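Local coordinates for cysteine protease S273R (African swine fever virus pig/Kenya/KEN-50/1950, PDB 6LJB), which probably acts as a SUMO-1-type cysteine protease that matures the viral pp220 and pp62 polyproteins into core-shell proteins and blunts host innate immune signalling, at residues S113-E118 against C155-D160; H168-F173 against Y185-G190; S228-G233 against E261-R266. All coordinates share one frame; numbering follows the deposited sequence.

Contact 1 (S113-E118 against C155-D160)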
ATOM      1  N   SER A 113       8.657   8.129  -4.223  1.00 32.57           N
ATOM      2  CA  SER A 113       9.777   9.042  -4.555  1.00 32.63           C
ATOM      3  C   SER A 113      10.738   8.364  -5.535  1.00 35.41           C
ATOM      4  O   SER A 113      10.778   7.124  -5.571  1.00 31.27           O
ATOM      5  CB  SER A 113      10.495   9.492  -3.309  1.00 31.81           C
ATOM      6  OG  SER A 113      11.676  10.205  -3.630  1.00 37.63           O
ATOM      7  N   MET A 114      11.416   9.167  -6.354  1.00 31.96           N
ATOM      8  CA  MET A 114      12.432   8.663  -7.261  1.00 35.60           C
ATOM      9  C   MET A 114      13.781   8.653  -6.545  1.00 41.49           C
ATOM     10  O   MET A 114      13.899   9.049  -5.384  1.00 38.91           O
ATOM     11  CB  MET A 114      12.482   9.511  -8.532  1.00 42.10           C
ATOM     12  CG  MET A 114      12.630   8.715  -9.818  1.00 46.18           C
ATOM     13  SD  MET A 114      11.164   7.735 -10.198  1.00 50.16           S
ATOM     14  CE  MET A 114      11.589   7.112 -11.822  1.00 46.81           C
ATOM     15  N   MET A 115      14.817   8.200  -7.244  1.00 45.33           N
ATOM     16  CA  MET A 115      16.153   8.142  -6.666  1.00 41.77           C
ATOM     17  C   MET A 115      16.904   9.466  -6.780  1.00 45.46           C
ATOM     18  O   MET A 115      18.093   9.521  -6.446  1.00 46.58           O
ATOM     19  CB  MET A 115      16.959   7.018  -7.322  1.00 40.18           C
ATOM     20  CG  MET A 115      17.987   6.383  -6.402  1.00 49.35           C
ATOM     21  SD  MET A 115      17.297   6.018  -4.777  1.00 56.18           S
ATOM     22  CE  MET A 115      16.101   4.747  -5.177  1.00 41.39           C
ATOM     23  N   ASP A 116      16.238  10.528  -7.232  1.00 47.19           N
ATOM     24  CA  ASP A 116      16.855  11.834  -7.407  1.00 42.37           C
ATOM     25  C   ASP A 116      16.506  12.804  -6.281  1.00 38.10           C
ATOM     26  O   ASP A 116      16.674  14.016  -6.446  1.00 48.69           O
ATOM     27  CB  ASP A 116      16.438  12.435  -8.750  1.00 50.52           C
ATOM     28  CG  ASP A 116      16.500  11.431  -9.884  1.00 51.39           C
ATOM     29  OD1 ASP A 116      17.576  10.840 -10.102  1.00 64.00           O
ATOM     30  OD2 ASP A 116      15.464  11.229 -10.552  1.00 59.62           O
ATOM     31  N   PHE A 117      16.031  12.297  -5.140  1.00 41.41           N
ATOM     32  CA  PHE A 117      15.472  13.173  -4.117  1.00 41.10           C
ATOM     33  C   PHE A 117      16.505  14.087  -3.467  1.00 40.45           C
ATOM     34  O   PHE A 117      16.113  15.033  -2.776  1.00 42.76           O
ATOM     35  CB  PHE A 117      14.749  12.351  -3.044  1.00 43.58           C
ATOM     36  CG  PHE A 117      15.618  11.341  -2.345  1.00 37.80           C
ATOM     37  CD1 PHE A 117      16.414  11.712  -1.274  1.00 36.15           C
ATOM     38  CD2 PHE A 117      15.611  10.012  -2.738  1.00 38.70           C
ATOM     39  CE1 PHE A 117      17.202  10.787  -0.623  1.00 36.83           C
ATOM     40  CE2 PHE A 117      16.399   9.080  -2.089  1.00 33.62           C
ATOM     41  CZ  PHE A 117      17.192   9.469  -1.029  1.00 29.21           C
ATOM     42  N   GLU A 118      17.801  13.839  -3.664  1.00 44.12           N
ATOM     43  CA  GLU A 118      18.812  14.766  -3.173  1.00 41.03           C
ATOM     44  C   GLU A 118      18.956  15.996  -4.058  1.00 45.80           C
ATOM     45  O   GLU A 118      19.520  17.001  -3.612  1.00 47.06           O
ATOM     46  CB  GLU A 118      20.166  14.066  -3.050  1.00 35.68           C
ATOM     47  CG  GLU A 118      20.273  13.127  -1.866  1.00 35.62           C
ATOM     48  CD  GLU A 118      21.692  12.647  -1.636  1.00 36.64           C
ATOM     49  OE1 GLU A 118      22.531  12.811  -2.547  1.00 38.47           O
ATOM     50  OE2 GLU A 118      21.969  12.110  -0.543  1.00 33.45           O
ATOM     51  N   CYS A 155       7.205   3.896   2.545  1.00 23.46           N
ATOM     52  CA  CYS A 155       7.373   4.516   1.240  1.00 28.77           C
ATOM     53  C   CYS A 155       7.950   3.493   0.274  1.00 25.84           C
ATOM     54  O   CYS A 155       8.651   2.561   0.680  1.00 31.72           O
ATOM     55  CB  CYS A 155       8.281   5.748   1.307  1.00 25.85           C
ATOM     56  SG  CYS A 155       8.407   6.664  -0.246  1.00 25.14           S
ATOM     57  N   VAL A 156       7.648   3.677  -1.008  1.00 23.10           N
ATOM     58  CA  VAL A 156       8.149   2.815  -2.072  1.00 25.18           C
ATOM     59  C   VAL A 156       8.824   3.700  -3.111  1.00 25.75           C
ATOM     60  O   VAL A 156       8.204   4.634  -3.633  1.00 32.51           O
ATOM     61  CB  VAL A 156       7.034   1.976  -2.714  1.00 24.99           C
ATOM     62  CG1 VAL A 156       7.599   1.109  -3.824  1.00 31.00           C
ATOM     63  CG2 VAL A 156       6.345   1.117  -1.665  1.00 24.17           C
ATOM     64  N   LEU A 157      10.086   3.408  -3.411  1.00 26.09           N
ATOM     65  CA  LEU A 157      10.883   4.211  -4.324  1.00 32.69           C
ATOM     66  C   LEU A 157      11.233   3.423  -5.578  1.00 34.00           C
ATOM     67  O   LEU A 157      11.172   2.190  -5.609  1.00 31.90           O
ATOM     68  CB  LEU A 157      12.174   4.699  -3.654  1.00 35.44           C
ATOM     69  CG  LEU A 157      12.097   5.829  -2.624  1.00 34.36           C
ATOM     70  CD1 LEU A 157      11.606   5.324  -1.276  1.00 33.05           C
ATOM     71  CD2 LEU A 157      13.451   6.510  -2.485  1.00 37.13           C
ATOM     72  N   ASN A 158      11.606   4.160  -6.619  1.00 37.26           N
ATOM     73  CA  ASN A 158      12.109   3.589  -7.861  1.00 37.51           C
ATOM     74  C   ASN A 158      13.617   3.789  -7.917  1.00 36.96           C
ATOM     75  O   ASN A 158      14.107   4.906  -7.723  1.00 37.34           O
ATOM     76  CB  ASN A 158      11.439   4.240  -9.073  1.00 38.44           C
ATOM     77  CG  ASN A 158      11.793   3.553 -10.383  1.00 45.64           C
ATOM     78  OD1 ASN A 158      12.704   2.727 -10.447  1.00 44.42           O
ATOM     79  ND2 ASN A 158      11.071   3.901 -11.440  1.00 47.08           N
ATOM     80  N   THR A 159      14.347   2.709  -8.189  1.00 37.38           N
ATOM     81  CA  THR A 159      15.807   2.752  -8.250  1.00 45.45           C
ATOM     82  C   THR A 159      16.333   3.307  -9.571  1.00 48.95           C
ATOM     83  O   THR A 159      17.281   2.764 -10.144  1.00 54.11           O
ATOM     84  CB  THR A 159      16.367   1.355  -7.991  1.00 41.79           C
ATOM     85  OG1 THR A 159      15.721   0.410  -8.853  1.00 46.63           O
ATOM     86  CG2 THR A 159      16.138   0.951  -6.541  1.00 41.53           C
ATOM     87  N   ASP A 160      15.736   4.385 -10.069  1.00 52.47           N
ATOM     88  CA  ASP A 160      16.197   5.026 -11.294  1.00 55.04           C
ATOM     89  C   ASP A 160      15.805   6.500 -11.315  1.00 56.53           C
ATOM     90  O   ASP A 160      15.456   7.073 -10.283  1.00 42.38           O
ATOM     91  CB  ASP A 160      15.633   4.315 -12.526  1.00 47.66           C
ATOM     92  CG  ASP A 160      15.983   5.024 -13.821  1.00 64.24           C
ATOM     93  OD1 ASP A 160      17.188   5.228 -14.082  1.00 73.04           O
ATOM     94  OD2 ASP A 160      15.054   5.376 -14.578  1.00 71.34           O
TER
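Leu-157 is the side chain around which Ser-113, Met-115 and Phe-117 gather, and it marks the dense half of this contact. Its CD2 methyl meets Phe-117 CE2 at 3.9 Å, approaching the ring obliquely while the two side chains cross at about a right angle, and the methyl of Met-115 closes in from another direction, CE to CD2 4.2 Å. Met-115 gets there by folding back on itself: bends at chi2 and chi3 (46° and 66°) bring CE over the turn of the other segment, against the carbonyl oxygen of Asn-158 and the CA of Thr-159. Met-114 runs side by side with Asn-158, its CE resting 3.3 Å from Asn-158 ND2. On the backbone, Asn-158 N donates to Ser-113 O (3.3 Å, 153° at the hydrogen), and the same oxygen receives a CA-H...O contact from Leu-157 CA at 3.2 Å. Ser-113 OG turns back within its own segment to donate to a lone pair of Met-114 O (3.1 Å).

Toward Asp-160 the hold is looser. The bond from Met-115 N to Asp-160 O is weak, Asp-160 itself is exposed, and Met-114 is partly so.

The loop that follows strand 107-109 is thus laid along the end of strand 152-158. Phe-124 of helix 123-126 meets the Phe-117 ring edge-to-face and also touches Leu-157; Pro-196 and Val-197 of helix 195-208 press on Phe-117, and strand 169-175 pairs with the far edge of strand 152-158.

Contact 2 (H168-F173 against Y185-G190); sequences HWVAIF and YFNSAG
His-168 and Asn-187, two residues assigned to the active site, meet through one nearly straight hydrogen bond: His-168 NE2 donates to Asn-187 OD1 at 3.0 Å, with 169° at the hydrogen. The oxygen lies in the plane of the imidazole, at its edge, whereas the amide is turned 48° from the ring. From the opposite face of the amide, Ala-189 N donates to the same OD1, forming an Asx turn, so two donors restrain the rotation of the amide while ND2 is held by Asn-191 O.

Strands 169-175 and 181-186 form an antiparallel hairpin in the central sheet of a Ulp1-type protease, a papain-clan fold in which histidine and its polar partner sit at the neighbouring ends of two adjacent strands.

Followed outward, Tyr-185 runs alongside the neighbouring strand. Its CB lies 3.9 Å from Ile-172 CD1; CD1 of the ring takes that same methyl at its edge, in plane, at 3.6 Å; CE1 and CZ lie against Val-170 CG2; and OH ends against both methyls of Val-170, 3.4 Å from CG1. With CG anti to the backbone N (chi1 174°), the ring is sent along the strand toward His-168.

Ala-171 and Phe-186 are a hydrogen-bonded pair. Ala-171 N donates to Phe-186 O at 3.1 Å, and the return bond is slightly shorter. On their face of the sheet the Phe-186 ring stacks with Tyr-239 and meets Phe-252 edge-to-face.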
ATOM      1  N   HIS A 168      11.998  -0.153 -11.251  1.00 48.86           N
ATOM      2  CA  HIS A 168      12.162  -1.181 -10.231  1.00 45.37           C
ATOM      3  C   HIS A 168      11.805  -0.586  -8.875  1.00 41.31           C
ATOM      4  O   HIS A 168      12.382   0.429  -8.470  1.00 38.35           O
ATOM      5  CB  HIS A 168      13.591  -1.721 -10.229  1.00 40.93           C
ATOM      6  CG  HIS A 168      13.822  -2.819  -9.239  1.00 46.15           C
ATOM      7  ND1 HIS A 168      13.448  -4.125  -9.474  1.00 54.37           N
ATOM      8  CD2 HIS A 168      14.392  -2.806  -8.011  1.00 46.00           C
ATOM      9  CE1 HIS A 168      13.778  -4.869  -8.432  1.00 47.07           C
ATOM     10  NE2 HIS A 168      14.350  -4.092  -7.530  1.00 41.82           N
ATOM     11  N   TRP A 169      10.865  -1.218  -8.179  1.00 40.58           N
ATOM     12  CA  TRP A 169      10.359  -0.696  -6.918  1.00 31.52           C
ATOM     13  C   TRP A 169      11.088  -1.314  -5.733  1.00 35.56           C
ATOM     14  O   TRP A 169      11.360  -2.518  -5.709  1.00 34.12           O
ATOM     15  CB  TRP A 169       8.856  -0.957  -6.793  1.00 31.22           C
ATOM     16  CG  TRP A 169       8.027  -0.208  -7.788  1.00 31.78           C
ATOM     17  CD1 TRP A 169       7.296  -0.738  -8.811  1.00 34.86           C
ATOM     18  CD2 TRP A 169       7.846   1.211  -7.858  1.00 35.56           C
ATOM     19  NE1 TRP A 169       6.666   0.264  -9.511  1.00 36.20           N
ATOM     20  CE2 TRP A 169       6.988   1.470  -8.945  1.00 34.11           C
ATOM     21  CE3 TRP A 169       8.321   2.287  -7.104  1.00 34.73           C
ATOM     22  CZ2 TRP A 169       6.598   2.760  -9.297  1.00 36.21           C
ATOM     23  CZ3 TRP A 169       7.934   3.565  -7.454  1.00 31.74           C
ATOM     24  CH2 TRP A 169       7.081   3.791  -8.541  1.00 34.81           C
ATOM     25  N   VAL A 170      11.402  -0.472  -4.746  1.00 33.28           N
ATOM     26  CA  VAL A 170      11.955  -0.902  -3.469  1.00 29.62           C
ATOM     27  C   VAL A 170      11.165  -0.218  -2.362  1.00 27.83           C
ATOM     28  O   VAL A 170      10.555   0.833  -2.563  1.00 25.32           O
ATOM     29  CB  VAL A 170      13.460  -0.586  -3.333  1.00 31.33           C
ATOM     30  CG1 VAL A 170      14.263  -1.364  -4.365  1.00 28.03           C
ATOM     31  CG2 VAL A 170      13.702   0.909  -3.471  1.00 25.97           C
ATOM     32  N   ALA A 171      11.185  -0.827  -1.180  1.00 25.01           N
ATOM     33  CA  ALA A 171      10.344  -0.403  -0.071  1.00 26.00           C
ATOM     34  C   ALA A 171      11.177   0.181   1.063  1.00 24.29           C
ATOM     35  O   ALA A 171      12.283  -0.290   1.345  1.00 24.48           O
ATOM     36  CB  ALA A 171       9.508  -1.574   0.456  1.00 24.80           C
ATOM     37  N   ILE A 172      10.632   1.211   1.706  1.00 24.67           N
ATOM     38  CA  ILE A 172      11.197   1.805   2.912  1.00 24.68           C
ATOM     39  C   ILE A 172      10.154   1.702   4.014  1.00 24.53           C
ATOM     40  O   ILE A 172       9.009   2.132   3.832  1.00 26.20           O
ATOM     41  CB  ILE A 172      11.614   3.271   2.690  1.00 24.63           C
ATOM     42  CG1 ILE A 172      12.966   3.345   1.980  1.00 26.61           C
ATOM     43  CG2 ILE A 172      11.662   4.025   4.015  1.00 22.59           C
ATOM     44  CD1 ILE A 172      14.126   2.860   2.826  1.00 28.82           C
ATOM     45  N   PHE A 173      10.542   1.125   5.149  1.00 26.35           N
ATOM     46  CA  PHE A 173       9.655   0.996   6.296  1.00 24.52           C
ATOM     47  C   PHE A 173      10.399   1.412   7.555  1.00 27.78           C
ATOM     48  O   PHE A 173      11.529   0.970   7.789  1.00 25.93           O
ATOM     49  CB  PHE A 173       9.127  -0.436   6.441  1.00 25.16           C
ATOM     50  CG  PHE A 173       7.975  -0.560   7.398  1.00 25.33           C
ATOM     51  CD1 PHE A 173       6.687  -0.250   6.993  1.00 24.15           C
ATOM     52  CD2 PHE A 173       8.179  -0.983   8.701  1.00 27.36           C
ATOM     53  CE1 PHE A 173       5.622  -0.361   7.869  1.00 25.13           C
ATOM     54  CE2 PHE A 173       7.118  -1.095   9.583  1.00 27.27           C
ATOM     55  CZ  PHE A 173       5.838  -0.785   9.165  1.00 24.30           C
ATOM     56  N   TYR A 185      15.293  -0.950   4.771  1.00 24.66           N
ATOM     57  CA  TYR A 185      15.288  -0.857   3.317  1.00 24.80           C
ATOM     58  C   TYR A 185      15.192  -2.269   2.758  1.00 25.80           C
ATOM     59  O   TYR A 185      16.037  -3.118   3.063  1.00 26.40           O
ATOM     60  CB  TYR A 185      16.546  -0.154   2.800  1.00 26.41           C
ATOM     61  CG  TYR A 185      16.673  -0.140   1.292  1.00 27.31           C
ATOM     62  CD1 TYR A 185      16.126   0.890   0.538  1.00 25.00           C
ATOM     63  CD2 TYR A 185      17.344  -1.157   0.621  1.00 27.32           C
ATOM     64  CE1 TYR A 185      16.240   0.906  -0.841  1.00 28.36           C
ATOM     65  CE2 TYR A 185      17.461  -1.150  -0.756  1.00 31.26           C
ATOM     66  CZ  TYR A 185      16.908  -0.116  -1.482  1.00 29.88           C
ATOM     67  OH  TYR A 185      17.025  -0.104  -2.853  1.00 29.29           O
ATOM     68  N   PHE A 186      14.170  -2.519   1.944  1.00 25.44           N
ATOM     69  CA  PHE A 186      13.935  -3.835   1.366  1.00 26.56           C
ATOM     70  C   PHE A 186      14.068  -3.764  -0.148  1.00 31.88           C
ATOM     71  O   PHE A 186      13.496  -2.875  -0.787  1.00 28.90           O
ATOM     72  CB  PHE A 186      12.554  -4.372   1.750  1.00 25.99           C
ATOM     73  CG  PHE A 186      12.190  -5.652   1.055  1.00 27.97           C
ATOM     74  CD1 PHE A 186      12.841  -6.835   1.368  1.00 30.89           C
ATOM     75  CD2 PHE A 186      11.197  -5.674   0.091  1.00 28.20           C
ATOM     76  CE1 PHE A 186      12.508  -8.015   0.729  1.00 31.77           C
ATOM     77  CE2 PHE A 186      10.860  -6.850  -0.550  1.00 29.59           C
ATOM     78  CZ  PHE A 186      11.516  -8.022  -0.231  1.00 32.99           C
ATOM     79  N   ASN A 187      14.823  -4.704  -0.713  1.00 32.74           N
ATOM     80  CA  ASN A 187      14.987  -4.833  -2.154  1.00 32.09           C
ATOM     81  C   ASN A 187      14.806  -6.299  -2.516  1.00 38.56           C
ATOM     82  O   ASN A 187      15.603  -7.144  -2.096  1.00 40.30           O
ATOM     83  CB  ASN A 187      16.361  -4.327  -2.606  1.00 34.23           C
ATOM     84  CG  ASN A 187      16.470  -4.184  -4.114  1.00 36.14           C
ATOM     85  OD1 ASN A 187      15.645  -4.707  -4.864  1.00 32.52           O
ATOM     86  ND2 ASN A 187      17.496  -3.472  -4.565  1.00 30.82           N
ATOM     87  N   SER A 188      13.758  -6.597  -3.287  1.00 34.12           N
ATOM     88  CA  SER A 188      13.507  -7.978  -3.686  1.00 34.71           C
ATOM     89  C   SER A 188      14.617  -8.517  -4.578  1.00 39.20           C
ATOM     90  O   SER A 188      14.860  -9.729  -4.598  1.00 34.70           O
ATOM     91  CB  SER A 188      12.159  -8.084  -4.398  1.00 31.97           C
ATOM     92  OG  SER A 188      12.141  -7.292  -5.573  1.00 35.77           O
ATOM     93  N   ALA A 189      15.297  -7.643  -5.317  1.00 37.56           N
ATOM     94  CA  ALA A 189      16.430  -8.050  -6.136  1.00 38.20           C
ATOM     95  C   ALA A 189      17.692  -8.289  -5.317  1.00 43.23           C
ATOM     96  O   ALA A 189      18.702  -8.728  -5.879  1.00 44.41           O
ATOM     97  CB  ALA A 189      16.699  -7.001  -7.217  1.00 39.15           C
ATOM     98  N   GLY A 190      17.660  -8.015  -4.016  1.00 36.74           N
ATOM     99  CA  GLY A 190      18.793  -8.306  -3.158  1.00 36.03           C
ATOM    100  C   GLY A 190      19.996  -7.415  -3.365  1.00 37.26           C
ATOM    101  O   GLY A 190      21.127  -7.849  -3.121  1.00 41.19           O
TER

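Contact 3 (S228-G233 against E261-R266); sequences SQTECG and EMYKFR
Charge comes first: Arg-266 grips the carboxylate of Glu-231 side-on. NE donates to OE1 on its syn lone pair (2.9 Å, 160° at the hydrogen), and NH2 reaches OE2 at 2.8 Å from above the carboxylate plane. The carboxylate and guanidinium planes are 49° apart, so the grip is twisted rather than flat. The arginine chain is extended from CG to NE, whereas the glutamate bends at chi2 (-53°) to bring its acid group round to it. Arg-266 NH1 is also bonded to the carbonyls of Pro-81 and Gly-86, which would help fix the guanidinium.

Among the neutral donors, Thr-230 OG1 gives a hydrogen bond to the anti lone pair of Glu-231 OE2 at 2.7 Å, so that oxygen accepts from both Thr-230 OG1 and Arg-266 NH2, with a weak further bond from NE.

Packing supplies the rest. The carboxylate carbon of Glu-231 lies at the edge of the Tyr-263 ring, CD to CD1 3.4 Å, and Met-262 CB lies beside Glu-231 CB.

Glu-231 is the N-cap residue of helix 232-244, whose first residue is the assigned nucleophile Cys-232; a nucleophilic cysteine at the start of the central helix is characteristic of papain-clan proteases.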
ATOM      1  N   SER A 228      11.545 -12.958 -11.342  1.00 35.58           N
ATOM      2  CA  SER A 228      10.734 -12.496 -12.455  1.00 34.58           C
ATOM      3  C   SER A 228      11.129 -11.072 -12.835  1.00 37.61           C
ATOM      4  O   SER A 228      12.008 -10.454 -12.227  1.00 37.76           O
ATOM      5  CB  SER A 228       9.250 -12.576 -12.100  1.00 35.81           C
ATOM      6  OG  SER A 228       8.946 -11.744 -10.993  1.00 31.96           O
ATOM      7  N   GLN A 229      10.461 -10.540 -13.855  1.00 34.69           N
ATOM      8  CA  GLN A 229      10.727  -9.198 -14.349  1.00 37.65           C
ATOM      9  C   GLN A 229       9.635  -8.202 -13.989  1.00 34.90           C
ATOM     10  O   GLN A 229       9.751  -7.024 -14.343  1.00 35.77           O
ATOM     11  CB  GLN A 229      10.903  -9.225 -15.873  1.00 35.99           C
ATOM     12  CG  GLN A 229      11.964 -10.193 -16.364  1.00 40.04           C
ATOM     13  CD  GLN A 229      13.366  -9.741 -16.016  1.00 42.36           C
ATOM     14  OE1 GLN A 229      13.656  -8.545 -15.991  1.00 37.09           O
ATOM     15  NE2 GLN A 229      14.244 -10.698 -15.741  1.00 39.40           N
ATOM     16  N   THR A 230       8.582  -8.634 -13.290  1.00 35.01           N
ATOM     17  CA  THR A 230       7.379  -7.825 -13.148  1.00 34.41           C
ATOM     18  C   THR A 230       6.924  -7.584 -11.714  1.00 34.06           C
ATOM     19  O   THR A 230       6.052  -6.732 -11.508  1.00 32.17           O
ATOM     20  CB  THR A 230       6.210  -8.471 -13.911  1.00 37.43           C
ATOM     21  OG1 THR A 230       5.894  -9.738 -13.319  1.00 36.05           O
ATOM     22  CG2 THR A 230       6.570  -8.679 -15.376  1.00 33.54           C
ATOM     23  N   GLU A 231       7.472  -8.286 -10.724  1.00 35.27           N
ATOM     24  CA  GLU A 231       6.910  -8.283  -9.380  1.00 33.59           C
ATOM     25  C   GLU A 231       7.624  -7.329  -8.429  1.00 31.82           C
ATOM     26  O   GLU A 231       7.537  -7.506  -7.210  1.00 32.23           O
ATOM     27  CB  GLU A 231       6.918  -9.700  -8.809  1.00 30.97           C
ATOM     28  CG  GLU A 231       6.105 -10.670  -9.634  1.00 35.15           C
ATOM     29  CD  GLU A 231       4.694 -10.175  -9.877  1.00 34.60           C
ATOM     30  OE1 GLU A 231       3.915 -10.097  -8.904  1.00 33.67           O
ATOM     31  OE2 GLU A 231       4.366  -9.852 -11.038  1.00 32.21           O
ATOM     32  N   CYS A 232       8.311  -6.311  -8.954  1.00 33.51           N
ATOM     33  CA  CYS A 232       8.969  -5.344  -8.080  1.00 34.90           C
ATOM     34  C   CYS A 232       7.955  -4.616  -7.204  1.00 30.98           C
ATOM     35  O   CYS A 232       8.193  -4.405  -6.009  1.00 26.99           O
ATOM     36  CB  CYS A 232       9.769  -4.344  -8.914  1.00 36.00           C
ATOM     37  SG  CYS A 232      10.863  -5.099 -10.140  1.00 52.90           S
ATOM     38  N   GLY A 233       6.819  -4.234  -7.781  1.00 28.20           N
ATOM     39  CA  GLY A 233       5.767  -3.560  -7.057  1.00 24.03           C
ATOM     40  C   GLY A 233       5.150  -4.406  -5.959  1.00 27.83           C
ATOM     41  O   GLY A 233       5.144  -4.019  -4.786  1.00 28.90           O
ATOM     42  N   GLU A 261       4.146 -16.278  -5.131  1.00 34.43           N
ATOM     43  CA  GLU A 261       3.382 -15.691  -4.038  1.00 36.23           C
ATOM     44  C   GLU A 261       3.085 -14.218  -4.281  1.00 32.64           C
ATOM     45  O   GLU A 261       2.125 -13.689  -3.710  1.00 33.14           O
ATOM     46  CB  GLU A 261       4.129 -15.866  -2.715  1.00 41.18           C
ATOM     47  CG  GLU A 261       4.373 -17.317  -2.329  1.00 46.24           C
ATOM     48  CD  GLU A 261       5.154 -17.454  -1.036  1.00 52.44           C
ATOM     49  OE1 GLU A 261       4.579 -17.187   0.041  1.00 54.21           O
ATOM     50  OE2 GLU A 261       6.345 -17.821  -1.099  1.00 49.92           O
ATOM     51  N   MET A 262       3.885 -13.547  -5.114  1.00 31.55           N
ATOM     52  CA  MET A 262       3.589 -12.165  -5.476  1.00 31.37           C
ATOM     53  C   MET A 262       2.531 -12.083  -6.566  1.00 33.89           C
ATOM     54  O   MET A 262       1.743 -11.130  -6.584  1.00 33.31           O
ATOM     55  CB  MET A 262       4.867 -11.451  -5.919  1.00 29.84           C
ATOM     56  CG  MET A 262       5.879 -11.231  -4.801  1.00 27.45           C
ATOM     57  SD  MET A 262       5.216 -10.275  -3.421  1.00 28.82           S
ATOM     58  CE  MET A 262       4.969 -11.554  -2.191  1.00 27.01           C
ATOM     59  N   TYR A 263       2.505 -13.055  -7.483  1.00 27.30           N
ATOM     60  CA  TYR A 263       1.371 -13.181  -8.393  1.00 27.31           C
ATOM     61  C   TYR A 263       0.076 -13.324  -7.608  1.00 29.63           C
ATOM     62  O   TYR A 263      -0.928 -12.665  -7.903  1.00 29.16           O
ATOM     63  CB  TYR A 263       1.554 -14.390  -9.316  1.00 29.00           C
ATOM     64  CG  TYR A 263       2.815 -14.402 -10.155  1.00 30.80           C
ATOM     65  CD1 TYR A 263       3.423 -13.224 -10.562  1.00 32.08           C
ATOM     66  CD2 TYR A 263       3.387 -15.604 -10.552  1.00 37.46           C
ATOM     67  CE1 TYR A 263       4.572 -13.244 -11.335  1.00 34.94           C
ATOM     68  CE2 TYR A 263       4.533 -15.634 -11.319  1.00 38.07           C
ATOM     69  CZ  TYR A 263       5.121 -14.453 -11.709  1.00 41.35           C
ATOM     70  OH  TYR A 263       6.263 -14.483 -12.474  1.00 35.45           O
ATOM     71  N   LYS A 264       0.089 -14.188  -6.590  1.00 29.78           N
ATOM     72  CA  LYS A 264      -1.094 -14.422  -5.773  1.00 31.49           C
ATOM     73  C   LYS A 264      -1.437 -13.207  -4.921  1.00 30.00           C
ATOM     74  O   LYS A 264      -2.616 -12.947  -4.660  1.00 28.77           O
ATOM     75  CB  LYS A 264      -0.865 -15.653  -4.895  1.00 27.97           C
ATOM     76  CG  LYS A 264      -2.103 -16.240  -4.242  1.00 30.57           C
ATOM     77  CD  LYS A 264      -1.700 -17.349  -3.279  1.00 42.47           C
ATOM     78  CE  LYS A 264      -2.884 -17.892  -2.498  1.00 44.03           C
ATOM     79  NZ  LYS A 264      -3.787 -18.709  -3.351  1.00 37.48           N
ATOM     80  N   PHE A 265      -0.427 -12.449  -4.485  1.00 27.31           N
ATOM     81  CA  PHE A 265      -0.672 -11.263  -3.672  1.00 27.55           C
ATOM     82  C   PHE A 265      -1.317 -10.137  -4.469  1.00 30.64           C
ATOM     83  O   PHE A 265      -1.923  -9.242  -3.870  1.00 29.07           O
ATOM     84  CB  PHE A 265       0.637 -10.782  -3.038  1.00 29.10           C
ATOM     85  CG  PHE A 265       0.486  -9.561  -2.170  1.00 25.08           C
ATOM     86  CD1 PHE A 265      -0.343  -9.582  -1.061  1.00 27.84           C
ATOM     87  CD2 PHE A 265       1.180  -8.399  -2.459  1.00 23.96           C
ATOM     88  CE1 PHE A 265      -0.482  -8.464  -0.258  1.00 24.03           C
ATOM     89  CE2 PHE A 265       1.045  -7.277  -1.660  1.00 26.56           C
ATOM     90  CZ  PHE A 265       0.212  -7.310  -0.559  1.00 26.92           C
ATOM     91  N   ARG A 266      -1.206 -10.165  -5.800  1.00 26.02           N
ATOM     92  CA  ARG A 266      -1.865  -9.150  -6.616  1.00 26.26           C
ATOM     93  C   ARG A 266      -3.377  -9.195  -6.451  1.00 30.86           C
ATOM     94  O   ARG A 266      -4.042  -8.156  -6.543  1.00 27.35           O
ATOM     95  CB  ARG A 266      -1.484  -9.331  -8.085  1.00 29.90           C
ATOM     96  CG  ARG A 266      -0.035  -8.996  -8.399  1.00 34.61           C
ATOM     97  CD  ARG A 266       0.330  -9.410  -9.816  1.00 29.65           C
ATOM     98  NE  ARG A 266       1.633  -8.893 -10.222  1.00 30.84           N
ATOM     99  CZ  ARG A 266       1.806  -7.772 -10.914  1.00 30.47           C
ATOM    100  NH1 ARG A 266       0.757  -7.051 -11.282  1.00 29.07           N
ATOM    101  NH2 ARG A 266       3.028  -7.373 -11.241  1.00 25.62           N
TER
HETATM  102  O   HOH W   1       6.316 -12.724 -14.312  1.00 29.41           O

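From the N terminus, the first of the three closures is contact 1, where the loop 113-118 meets the end of strand 152-158 after 36 intervening residues. Contact 2 then closes a hairpin, with 11 residues between its segments, and contact 3 a largely helical excursion of 27 between the start of helix 232-244 and helix 259-269. The three follow in series; none encloses or crosses another. Contacts 1 and 2 share the sheet, since strands 152-158 and 169-175 are neighbours and bond through their backbones. Contacts 2 and 3 meet at the active site, with His-168 ND1 2.8 Å from Cys-232 SG, while contacts 1 and 3 do not touch.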